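Local coordinates for nitroalkane oxidase (PDB 3MKH), which oxidises primary and secondary nitroalkanes to aldehydes or ketones with its FAD cofactor, releasing nitrite and reducing molecular oxygen to hydrogen peroxide, at residues A[17-22]-A[82-87]; A[99-104]-A[130-135]; A[354-359]-A[400-405]. One frame throughout, in Å; residues are numbered along the deposited sequence.

Contact 1: residues A[17-22]-A[82-87]; sequences AARSLA and VEECYS
Residues 17-22 and 82-87, pieces of helices 9-33 and 75-88, touch through Ala18, Arg19 and Ala22 on one side and Glu84 and Cys85 on the other. Both run in roughly the same direction, their local axes 8.8 Å apart at the closest point and crossing at -30°. Small residues suit this face: Ala18 and Ala22, one turn apart, point their methyls at the partner helix and let the backbones come close at this point, CA of Ala22 lying 5.3 Å from CA of Cys85. The side chain with the largest share of the interface is Glu84. Its CG is anti to the backbone N (chi1 177°), reaching across to lie 3.6 Å from the backbone N of Arg19, while its CB meets CB of Ala18 at 3.8 Å. A bend at chi2 (60°) then places CD 3.8 Å from CG of Arg19, so the aliphatic start of the arginine lies against the carboxylate. The two charged ends do not pair: NE of Arg19 stays 5.1 Å from OE2 of Glu84, and NH1 bonds instead to Gln16 in the preceding turn. On the other flank Leu21 offers CD2 to SG of Cys85 at a loose 4.4 Å, and Cys85 also packs on Ala93 and Phe97 of helix 90-109. One water joins the helices, donating to the backbone O of Arg19 and, at 2.8 Å, to OE2 of Glu84. The other carboxylate oxygen, OE1, makes a salt bridge to Arg286 of helix 262-298. Glu84 thus uses its methylenes to pack within the N-terminal helical domain and its two oxygens to reach different partners; with water on one oxygen and an arginine on the other, this buried carboxylate is probably kept ionised.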
loop_
_atom_site.group_PDB
_atom_site.type_symbol
_atom_site.label_atom_id
_atom_site.label_comp_id
_atom_site.label_asym_id
_atom_site.label_seq_id
_atom_site.Cartn_x
_atom_site.Cartn_y
_atom_site.Cartn_z
ATOM N N ALA A 17 -31.941 15.597 10.685
ATOM C CA ALA A 17 -32.606 14.601 11.529
ATOM C C ALA A 17 -31.625 13.524 12.010
ATOM O O ALA A 17 -31.697 13.073 13.157
ATOM C CB ALA A 17 -33.774 13.954 10.789
ATOM N N ALA A 18 -30.717 13.105 11.131
ATOM C CA ALA A 18 -29.720 12.095 11.501
ATOM C C ALA A 18 -28.822 12.602 12.636
ATOM O O ALA A 18 -28.539 11.876 13.592
ATOM C CB ALA A 18 -28.884 11.706 10.288
ATOM N N ARG A 19 -28.375 13.850 12.528
ATOM C CA ARG A 19 -27.554 14.449 13.582
ATOM C C ARG A 19 -28.292 14.415 14.922
ATOM O O ARG A 19 -27.726 14.046 15.964
ATOM C CB ARG A 19 -27.186 15.891 13.228
ATOM C CG ARG A 19 -26.294 16.038 12.004
ATOM C CD ARG A 19 -26.052 17.518 11.701
ATOM N NE ARG A 19 -25.189 18.127 12.703
ATOM C CZ ARG A 19 -25.587 19.028 13.590
ATOM N NH1 ARG A 19 -26.845 19.460 13.585
ATOM N NH2 ARG A 19 -24.721 19.510 14.473
ATOM N N SER A 20 -29.565 14.787 14.890
ATOM C CA SER A 20 -30.385 14.824 16.100
ATOM C C SER A 20 -30.642 13.421 16.683
ATOM O O SER A 20 -30.538 13.197 17.895
ATOM C CB SER A 20 -31.711 15.548 15.802
ATOM O OG SER A 20 -32.510 15.661 16.963
ATOM N N LEU A 21 -30.976 12.469 15.818
ATOM C CA LEU A 21 -31.182 11.095 16.262
ATOM C C LEU A 21 -29.935 10.504 16.922
ATOM O O LEU A 21 -29.994 9.899 18.013
ATOM C CB LEU A 21 -31.560 10.224 15.075
ATOM C CG LEU A 21 -32.011 8.849 15.568
ATOM C CD1 LEU A 21 -33.530 8.845 15.681
ATOM C CD2 LEU A 21 -31.523 7.742 14.659
ATOM N N ALA A 22 -28.800 10.670 16.252
ATOM C CA ALA A 22 -27.545 10.114 16.756
ATOM C C ALA A 22 -27.225 10.712 18.108
ATOM O O ALA A 22 -26.902 9.996 19.057
ATOM C CB ALA A 22 -26.411 10.369 15.774
ATOM N N VAL A 82 -26.847 6.736 7.782
ATOM C CA VAL A 82 -25.876 5.751 8.264
ATOM C C VAL A 82 -24.493 6.366 8.545
ATOM O O VAL A 82 -23.851 6.034 9.550
ATOM C CB VAL A 82 -25.754 4.557 7.287
ATOM C CG1 VAL A 82 -24.591 3.676 7.667
ATOM C CG2 VAL A 82 -27.050 3.747 7.287
ATOM N N GLU A 83 -24.040 7.260 7.666
ATOM C CA GLU A 83 -22.751 7.919 7.860
ATOM C C GLU A 83 -22.752 8.697 9.178
ATOM O O GLU A 83 -21.828 8.579 9.992
ATOM C CB GLU A 83 -22.394 8.862 6.676
ATOM C CG GLU A 83 -21.131 9.713 6.952
ATOM C CD GLU A 83 -20.895 10.857 5.947
ATOM O OE1 GLU A 83 -21.519 10.854 4.866
ATOM O OE2 GLU A 83 -20.082 11.767 6.254
ATOM N N GLU A 84 -23.791 9.499 9.384
ATOM C CA GLU A 84 -23.883 10.274 10.601
ATOM C C GLU A 84 -23.915 9.362 11.844
ATOM O O GLU A 84 -23.192 9.599 12.812
ATOM C CB GLU A 84 -25.114 11.198 10.558
ATOM C CG GLU A 84 -25.330 12.001 11.854
ATOM C CD GLU A 84 -24.152 12.919 12.202
ATOM O OE1 GLU A 84 -23.370 13.308 11.299
ATOM O OE2 GLU A 84 -24.017 13.258 13.388
ATOM N N CYS A 85 -24.750 8.325 11.820
ATOM C CA CYS A 85 -24.865 7.445 12.986
ATOM C C CYS A 85 -23.551 6.753 13.315
ATOM O O CYS A 85 -23.153 6.693 14.484
ATOM C CB CYS A 85 -25.980 6.413 12.808
ATOM S SG CYS A 85 -27.605 7.152 12.822
ATOM N N TYR A 86 -22.870 6.253 12.292
ATOM C CA TYR A 86 -21.586 5.604 12.495
ATOM C C TYR A 86 -20.469 6.542 12.936
ATOM O O TYR A 86 -19.516 6.114 13.592
ATOM C CB TYR A 86 -21.159 4.774 11.270
ATOM C CG TYR A 86 -21.320 3.303 11.526
ATOM C CD1 TYR A 86 -22.577 2.778 11.806
ATOM C CD2 TYR A 86 -20.229 2.448 11.547
ATOM C CE1 TYR A 86 -22.754 1.444 12.073
ATOM C CE2 TYR A 86 -20.397 1.084 11.826
ATOM C CZ TYR A 86 -21.668 0.603 12.082
ATOM O OH TYR A 86 -21.886 -0.726 12.350
ATOM N N SER A 87 -20.580 7.819 12.596
ATOM C CA SER A 87 -19.575 8.762 13.041
ATOM C C SER A 87 -19.737 9.015 14.538
ATOM O O SER A 87 -18.853 9.576 15.174
ATOM C CB SER A 87 -19.676 10.085 12.267
ATOM O OG SER A 87 -20.745 10.892 12.753
HETATM O O HOH W 1 -25.014 14.069 15.837
#

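Contact 2: residues A[99-104]-A[130-135]. With FAD (flavin-adenine dinucleotide), chain E.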
loop_
_atom_site.group_PDB
_atom_site.type_symbol
_atom_site.label_atom_id
_atom_site.label_comp_id
_atom_site.label_asym_id
_atom_site.label_seq_id
_atom_site.Cartn_x
_atom_site.Cartn_y
_atom_site.Cartn_z
ATOM N N THR A 99 -32.061 -4.551 11.858
ATOM C CA THR A 99 -33.499 -4.830 11.698
ATOM C C THR A 99 -33.891 -4.432 10.272
ATOM O O THR A 99 -34.705 -5.089 9.640
ATOM C CB THR A 99 -34.351 -4.066 12.727
ATOM O OG1 THR A 99 -34.244 -4.710 14.006
ATOM C CG2 THR A 99 -35.829 -4.005 12.312
ATOM N N GLY A 100 -33.282 -3.371 9.760
ATOM C CA GLY A 100 -33.550 -2.954 8.390
ATOM C C GLY A 100 -33.099 -4.000 7.385
ATOM O O GLY A 100 -33.780 -4.265 6.394
ATOM N N LEU A 101 -31.954 -4.618 7.643
ATOM C CA LEU A 101 -31.473 -5.695 6.784
ATOM C C LEU A 101 -32.423 -6.897 6.834
ATOM O O LEU A 101 -32.709 -7.529 5.807
ATOM C CB LEU A 101 -30.043 -6.108 7.177
ATOM C CG LEU A 101 -29.461 -7.283 6.372
ATOM C CD1 LEU A 101 -29.353 -6.974 4.887
ATOM C CD2 LEU A 101 -28.106 -7.710 6.935
ATOM N N GLY A 102 -32.919 -7.205 8.028
ATOM C CA GLY A 102 -33.861 -8.298 8.194
ATOM C C GLY A 102 -35.168 -8.072 7.444
ATOM O O GLY A 102 -35.792 -9.020 6.970
ATOM N N LEU A 103 -35.589 -6.817 7.335
ATOM C CA LEU A 103 -36.815 -6.483 6.588
ATOM C C LEU A 103 -36.627 -6.430 5.071
ATOM O O LEU A 103 -37.608 -6.491 4.317
ATOM C CB LEU A 103 -37.394 -5.153 7.077
ATOM C CG LEU A 103 -37.803 -5.142 8.549
ATOM C CD1 LEU A 103 -38.097 -3.715 9.048
ATOM C CD2 LEU A 103 -38.982 -6.081 8.772
ATOM N N THR A 104 -35.378 -6.326 4.627
ATOM C CA THR A 104 -35.077 -6.142 3.208
ATOM C C THR A 104 -35.602 -7.263 2.288
ATOM O O THR A 104 -36.200 -6.974 1.256
ATOM C CB THR A 104 -33.566 -5.878 2.982
ATOM O OG1 THR A 104 -33.192 -4.686 3.684
ATOM C CG2 THR A 104 -33.251 -5.715 1.475
ATOM N N ALA A 130 -35.936 -7.543 13.829
ATOM C CA ALA A 130 -35.911 -8.429 12.672
ATOM C C ALA A 130 -34.462 -8.808 12.397
ATOM O O ALA A 130 -33.543 -8.082 12.783
ATOM C CB ALA A 130 -36.548 -7.751 11.423
ATOM N N SER A 131 -34.262 -9.941 11.738
ATOM C CA SER A 131 -32.926 -10.465 11.481
ATOM C C SER A 131 -32.888 -11.168 10.138
ATOM O O SER A 131 -33.820 -11.884 9.788
ATOM C CB SER A 131 -32.532 -11.457 12.580
ATOM O OG SER A 131 -31.199 -11.906 12.413
ATOM N N LEU A 132 -31.820 -10.940 9.376
ATOM C CA LEU A 132 -31.560 -11.723 8.169
ATOM C C LEU A 132 -30.608 -12.837 8.589
ATOM O O LEU A 132 -29.429 -12.604 8.915
ATOM C CB LEU A 132 -30.976 -10.847 7.052
ATOM C CG LEU A 132 -30.462 -11.502 5.752
ATOM C CD1 LEU A 132 -31.315 -12.662 5.309
ATOM C CD2 LEU A 132 -30.369 -10.471 4.638
ATOM N N VAL A 133 -31.149 -14.043 8.655
ATOM C CA VAL A 133 -30.454 -15.148 9.290
ATOM C C VAL A 133 -29.856 -16.024 8.202
ATOM O O VAL A 133 -30.476 -16.977 7.729
ATOM C CB VAL A 133 -31.381 -15.954 10.193
ATOM C CG1 VAL A 133 -30.579 -16.990 10.991
ATOM C CG2 VAL A 133 -32.139 -15.017 11.134
ATOM N N PHE A 134 -28.637 -15.659 7.816
ATOM C CA PHE A 134 -27.937 -16.228 6.681
ATOM C C PHE A 134 -26.722 -17.019 7.159
ATOM O O PHE A 134 -26.566 -18.201 6.836
ATOM C CB PHE A 134 -27.475 -15.074 5.789
ATOM C CG PHE A 134 -26.830 -15.503 4.497
ATOM C CD1 PHE A 134 -25.466 -15.726 4.428
ATOM C CD2 PHE A 134 -27.579 -15.640 3.338
ATOM C CE1 PHE A 134 -24.868 -16.106 3.231
ATOM C CE2 PHE A 134 -26.984 -16.015 2.145
ATOM C CZ PHE A 134 -25.634 -16.250 2.092
ATOM N N SER A 135 -25.860 -16.352 7.928
ATOM C CA SER A 135 -24.557 -16.905 8.287
ATOM C C SER A 135 -24.615 -18.106 9.229
ATOM O O SER A 135 -25.560 -18.262 10.011
ATOM C CB SER A 135 -23.661 -15.815 8.884
ATOM O OG SER A 135 -23.435 -14.781 7.939
HETATM P PA FAD E . -16.703 -17.268 5.388
HETATM O O1A FAD E . -17.419 -18.368 4.745
HETATM O O2A FAD E . -16.613 -17.235 6.849
HETATM O O5B FAD E . -15.220 -17.210 4.774
HETATM C C5B FAD E . -14.099 -16.876 5.589
HETATM C C4B FAD E . -12.831 -16.571 4.769
HETATM O O4B FAD E . -12.439 -17.752 4.057
HETATM C C3B FAD E . -13.093 -15.516 3.698
HETATM O O3B FAD E . -12.835 -14.214 4.226
HETATM C C2B FAD E . -12.054 -15.856 2.645
HETATM O O2B FAD E . -10.812 -15.238 2.965
HETATM C C1B FAD E . -11.924 -17.375 2.755
HETATM N N9A FAD E . -12.744 -17.999 1.680
HETATM C C8A FAD E . -13.785 -18.807 1.856
HETATM N N7A FAD E . -14.280 -19.167 0.678
HETATM C C5A FAD E . -13.545 -18.584 -0.261
HETATM C C6A FAD E . -13.577 -18.591 -1.649
HETATM N N6A FAD E . -14.496 -19.292 -2.300
HETATM N N1A FAD E . -12.664 -17.882 -2.321
HETATM C C2A FAD E . -11.745 -17.183 -1.680
HETATM N N3A FAD E . -11.685 -17.156 -0.359
HETATM C C4A FAD E . -12.568 -17.841 0.374
HETATM N N1 FAD E . -24.720 -12.521 9.138
HETATM C C2 FAD E . -26.075 -12.620 8.852
HETATM O O2 FAD E . -26.502 -13.622 8.295
HETATM N N3 FAD E . -26.940 -11.584 9.191
HETATM C C4 FAD E . -26.459 -10.443 9.828
HETATM O O4 FAD E . -27.233 -9.536 10.127
HETATM C C4X FAD E . -25.104 -10.344 10.115
HETATM N N5 FAD E . -24.586 -9.211 10.748
HETATM C C5X FAD E . -23.316 -9.276 11.330
HETATM C C6 FAD E . -22.899 -8.316 12.246
HETATM C C7 FAD E . -21.636 -8.400 12.820
HETATM C C7M FAD E . -21.169 -7.355 13.829
HETATM C C8 FAD E . -20.790 -9.444 12.472
HETATM C C8M FAD E . -19.398 -9.548 13.096
HETATM C C9 FAD E . -21.205 -10.395 11.552
HETATM C C9A FAD E . -22.466 -10.315 10.983
HETATM N N10 FAD E . -22.887 -11.275 10.063
HETATM C C10 FAD E . -24.241 -11.381 9.770
HETATM C "C1'" FAD E . -21.914 -12.166 9.388
HETATM C "C2'" FAD E . -21.344 -11.502 8.134
HETATM O "O2'" FAD E . -22.383 -11.274 7.189
HETATM C "C3'" FAD E . -20.215 -12.318 7.483
HETATM O "O3'" FAD E . -19.616 -11.522 6.471
HETATM C "C4'" FAD E . -20.689 -13.631 6.842
HETATM O "O4'" FAD E . -20.838 -14.638 7.834
HETATM C "C5'" FAD E . -19.674 -14.112 5.799
HETATM O "O5'" FAD E . -18.363 -14.215 6.357
HETATM P P FAD E . -17.089 -14.417 5.420
HETATM O O1P FAD E . -17.197 -13.482 4.294
HETATM O O2P FAD E . -15.883 -14.388 6.248
HETATM O O3P FAD E . -17.352 -15.901 4.845
#
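The flavin pocket of this acyl-CoA dehydrogenase relative is built partly where helix 90-109 rests on strand 130-133, with Leu101 against Leu132 and Gly102 against Ser131. The strand passes under the helix at 64°, the local axes only 5.5 Å apart. Glycine permits this: CA of Gly102 lies 3.5 Å from N of Leu132, and a CB here would clash with the strand backbone at Ala130 and Ser131. Ala130 turns its methyl toward the helix, where CD2 of Leu103 and CG2 of Thr99 meet it. OG1 of Thr99 takes a weak but nearly straight bond from N of Ala130 (3.3 Å, 173°), and this hydroxyl also bonds to Tyr51 and Asn173. Nearer the cofactor, Leu101 and Leu132 cross at a slant, and CD1 of Leu101 touches CD2 of Leu132 at 3.7 Å; the other branch of Leu101, its own CD2, lies against O4 of the flavin.

Past Leu132 the chain reads the pyrimidine edge of the ring. O of Leu132 accepts from N3 of FAD at 2.7 Å, and O2 of FAD takes two backbone donors, N of Phe134 and, at 2.8 Å, N of Ser135. OG of Ser135, set beside its own backbone N by chi1 -61°, donates to N1 of FAD at 2.9 Å and accepts from the ribityl O4'. Serine suits this place because one hydroxyl can serve both ring and ribityl chain. Three donors converging on N1 and O2 would probably draw electron density toward this end of the flavin and stabilise negative charge there when the ring is reduced.

Contact 3: residues A[354-359]-A[400-405]; sequences AAKVFC and GGNVGI. With FAD (flavin-adenine dinucleotide), chain E.
Lys356 reaches from helix 345-374 to the turn that leads into helix 402-415, where NZ donates a 3.0 Å hydrogen bond to O of Gly400. Its CG is anti to the backbone N (chi1 -160°), and the chain bends once, at chi2 (-77°), before running out extended through chi3 and chi4. The ammonium comes from above the carbonyl plane of Gly400, 40° out of it. O of Leu395 and O of Phe398 also accept from NZ, so three backbone carbonyls accept from the buried ammonium group; a lysine suits this place because its long chain ends in a group that can donate to all three. Asn402 crosses the lysine at a slant, its amide group close to NZ. The same amide packs on Val357, whose CG2, beside the backbone N, lies 3.9 Å from CG of Asn402. Val357 and Asn402 run past each other in opposite directions, and a short branched side chain gives the amide an apolar surface to lie against.

The turn itself faces FAD. N of Gly400 donates to the ribityl O3' at 3.0 Å and N of Gly401, at the N-cap position, donates to the phosphate O1P at 2.7 Å. Both glycines have a reason: Gly400 has a positive phi, and a CB on Gly401 would strike O1P. An alanine at Lys356 would probably leave the carbonyls of Gly400, Leu395 and Phe398 without their shared donor and open a gap beside Asn402, freeing the turn to shift. The lysine is therefore a second-shell residue: it holds the far side of a turn whose N-H groups grip the cofactor, and the phosphate charge is probably eased further by the start of helix 402-415.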
loop_
_atom_site.group_PDB
_atom_site.type_symbol
_atom_site.label_atom_id
_atom_site.label_comp_id
_atom_site.label_asym_id
_atom_site.label_seq_id
_atom_site.Cartn_x
_atom_site.Cartn_y
_atom_site.Cartn_z
ATOM N N ALA A 354 -18.396 -2.299 -5.218
ATOM C CA ALA A 354 -17.207 -1.441 -5.173
ATOM C C ALA A 354 -17.186 -0.529 -3.945
ATOM O O ALA A 354 -16.138 -0.378 -3.285
ATOM C CB ALA A 354 -17.092 -0.605 -6.458
ATOM N N ALA A 355 -18.326 0.094 -3.639
ATOM C CA ALA A 355 -18.374 1.009 -2.500
ATOM C C ALA A 355 -18.071 0.223 -1.234
ATOM O O ALA A 355 -17.296 0.668 -0.395
ATOM C CB ALA A 355 -19.747 1.705 -2.377
ATOM N N LYS A 356 -18.688 -0.948 -1.106
ATOM C CA LYS A 356 -18.474 -1.795 0.072
ATOM C C LYS A 356 -16.985 -2.120 0.220
ATOM O O LYS A 356 -16.399 -1.923 1.278
ATOM C CB LYS A 356 -19.298 -3.084 -0.027
ATOM C CG LYS A 356 -19.548 -3.812 1.300
ATOM C CD LYS A 356 -18.330 -4.602 1.806
ATOM C CE LYS A 356 -18.765 -5.677 2.833
ATOM N NZ LYS A 356 -17.593 -6.452 3.397
ATOM N N VAL A 357 -16.370 -2.615 -0.846
ATOM C CA VAL A 357 -14.972 -3.011 -0.767
ATOM C C VAL A 357 -14.046 -1.816 -0.544
ATOM O O VAL A 357 -13.150 -1.867 0.290
ATOM C CB VAL A 357 -14.530 -3.794 -2.021
ATOM C CG1 VAL A 357 -13.023 -4.067 -1.976
ATOM C CG2 VAL A 357 -15.325 -5.089 -2.126
ATOM N N PHE A 358 -14.255 -0.732 -1.282
ATOM C CA PHE A 358 -13.353 0.419 -1.176
ATOM C C PHE A 358 -13.397 1.059 0.213
ATOM O O PHE A 358 -12.365 1.317 0.820
ATOM C CB PHE A 358 -13.693 1.489 -2.231
ATOM C CG PHE A 358 -12.836 2.739 -2.137
ATOM C CD1 PHE A 358 -13.214 3.802 -1.328
ATOM C CD2 PHE A 358 -11.642 2.834 -2.835
ATOM C CE1 PHE A 358 -12.427 4.958 -1.239
ATOM C CE2 PHE A 358 -10.854 3.972 -2.751
ATOM C CZ PHE A 358 -11.245 5.041 -1.952
ATOM N N CYS A 359 -14.612 1.341 0.682
ATOM C CA CYS A 359 -14.823 2.112 1.892
ATOM C C CYS A 359 -14.498 1.297 3.145
ATOM O O CYS A 359 -13.964 1.842 4.109
ATOM C CB CYS A 359 -16.266 2.634 1.964
ATOM S SG CYS A 359 -16.721 3.788 0.604
ATOM N N GLY A 400 -20.919 -10.105 4.200
ATOM C CA GLY A 400 -20.262 -10.730 3.075
ATOM C C GLY A 400 -18.841 -10.210 2.939
ATOM O O GLY A 400 -18.610 -9.099 2.431
ATOM N N GLY A 401 -17.890 -11.016 3.398
ATOM C CA GLY A 401 -16.487 -10.618 3.462
ATOM C C GLY A 401 -15.917 -10.264 2.100
ATOM O O GLY A 401 -16.346 -10.836 1.095
ATOM N N ASN A 402 -14.961 -9.337 2.053
ATOM C CA ASN A 402 -14.406 -8.908 0.765
ATOM C C ASN A 402 -13.689 -10.031 -0.001
ATOM O O ASN A 402 -13.781 -10.119 -1.228
ATOM C CB ASN A 402 -13.470 -7.712 0.921
ATOM C CG ASN A 402 -14.193 -6.453 1.387
ATOM O OD1 ASN A 402 -13.557 -5.465 1.751
ATOM N ND2 ASN A 402 -15.515 -6.490 1.388
ATOM N N VAL A 403 -12.980 -10.895 0.719
ATOM C CA VAL A 403 -12.094 -11.864 0.055
ATOM C C VAL A 403 -12.854 -13.079 -0.472
ATOM O O VAL A 403 -12.592 -13.559 -1.575
ATOM C CB VAL A 403 -10.968 -12.326 1.014
ATOM C CG1 VAL A 403 -10.059 -13.368 0.345
ATOM C CG2 VAL A 403 -10.157 -11.118 1.481
ATOM N N GLY A 404 -13.794 -13.568 0.330
ATOM C CA GLY A 404 -14.519 -14.784 0.024
ATOM C C GLY A 404 -15.813 -14.565 -0.735
ATOM O O GLY A 404 -16.313 -15.487 -1.383
ATOM N N ILE A 405 -16.367 -13.358 -0.646
ATOM C CA ILE A 405 -17.702 -13.107 -1.201
ATOM C C ILE A 405 -17.746 -11.925 -2.167
ATOM O O ILE A 405 -17.937 -12.110 -3.381
ATOM C CB ILE A 405 -18.748 -12.938 -0.085
ATOM C CG1 ILE A 405 -18.760 -14.206 0.787
ATOM C CG2 ILE A 405 -20.130 -12.624 -0.677
ATOM C CD1 ILE A 405 -19.953 -14.324 1.711
HETATM P PA FAD E . -16.703 -17.268 5.388
HETATM O O1A FAD E . -17.419 -18.368 4.745
HETATM O O2A FAD E . -16.613 -17.235 6.849
HETATM O O5B FAD E . -15.220 -17.210 4.774
HETATM C C5B FAD E . -14.099 -16.876 5.589
HETATM C C4B FAD E . -12.831 -16.571 4.769
HETATM O O4B FAD E . -12.439 -17.752 4.057
HETATM C C3B FAD E . -13.093 -15.516 3.698
HETATM O O3B FAD E . -12.835 -14.214 4.226
HETATM C C2B FAD E . -12.054 -15.856 2.645
HETATM O O2B FAD E . -10.812 -15.238 2.965
HETATM C C1B FAD E . -11.924 -17.375 2.755
HETATM N N9A FAD E . -12.744 -17.999 1.680
HETATM C C8A FAD E . -13.785 -18.807 1.856
HETATM N N7A FAD E . -14.280 -19.167 0.678
HETATM C C5A FAD E . -13.545 -18.584 -0.261
HETATM C C6A FAD E . -13.577 -18.591 -1.649
HETATM N N6A FAD E . -14.496 -19.292 -2.300
HETATM N N1A FAD E . -12.664 -17.882 -2.321
HETATM C C2A FAD E . -11.745 -17.183 -1.680
HETATM N N3A FAD E . -11.685 -17.156 -0.359
HETATM C C4A FAD E . -12.568 -17.841 0.374
HETATM N N1 FAD E . -24.720 -12.521 9.138
HETATM C C2 FAD E . -26.075 -12.620 8.852
HETATM O O2 FAD E . -26.502 -13.622 8.295
HETATM N N3 FAD E . -26.940 -11.584 9.191
HETATM C C4 FAD E . -26.459 -10.443 9.828
HETATM O O4 FAD E . -27.233 -9.536 10.127
HETATM C C4X FAD E . -25.104 -10.344 10.115
HETATM N N5 FAD E . -24.586 -9.211 10.748
HETATM C C5X FAD E . -23.316 -9.276 11.330
HETATM C C6 FAD E . -22.899 -8.316 12.246
HETATM C C7 FAD E . -21.636 -8.400 12.820
HETATM C C7M FAD E . -21.169 -7.355 13.829
HETATM C C8 FAD E . -20.790 -9.444 12.472
HETATM C C8M FAD E . -19.398 -9.548 13.096
HETATM C C9 FAD E . -21.205 -10.395 11.552
HETATM C C9A FAD E . -22.466 -10.315 10.983
HETATM N N10 FAD E . -22.887 -11.275 10.063
HETATM C C10 FAD E . -24.241 -11.381 9.770
HETATM C "C1'" FAD E . -21.914 -12.166 9.388
HETATM C "C2'" FAD E . -21.344 -11.502 8.134
HETATM O "O2'" FAD E . -22.383 -11.274 7.189
HETATM C "C3'" FAD E . -20.215 -12.318 7.483
HETATM O "O3'" FAD E . -19.616 -11.522 6.471
HETATM C "C4'" FAD E . -20.689 -13.631 6.842
HETATM O "O4'" FAD E . -20.838 -14.638 7.834
HETATM C "C5'" FAD E . -19.674 -14.112 5.799
HETATM O "O5'" FAD E . -18.363 -14.215 6.357
HETATM P P FAD E . -17.089 -14.417 5.420
HETATM O O1P FAD E . -17.197 -13.482 4.294
HETATM O O2P FAD E . -15.883 -14.388 6.248
HETATM O O3P FAD E . -17.352 -15.901 4.845
#

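All three contacts are buried, though contact 1 reaches the surface at Arg19. It joins two helices of the N-terminal domain away from the cofactor, by small methyls, a glutamate and a bridging water. Contact 2 takes the next helix along the chain, 90-109, and sets it on a strand, with a glycine, an alanine and leucines doing the packing. Contact 3 belongs to the C-terminal helical domain and turns on a buried lysine donating to backbone carbonyls. Contacts 2 and 3 do not touch, their nearest atoms about 5 Å apart, yet they share one FAD: 130-135 holds the flavin ring and ribityl O4', 400-405 the ribityl O3' and phosphate. Helix 262-298 has residues packing against all three.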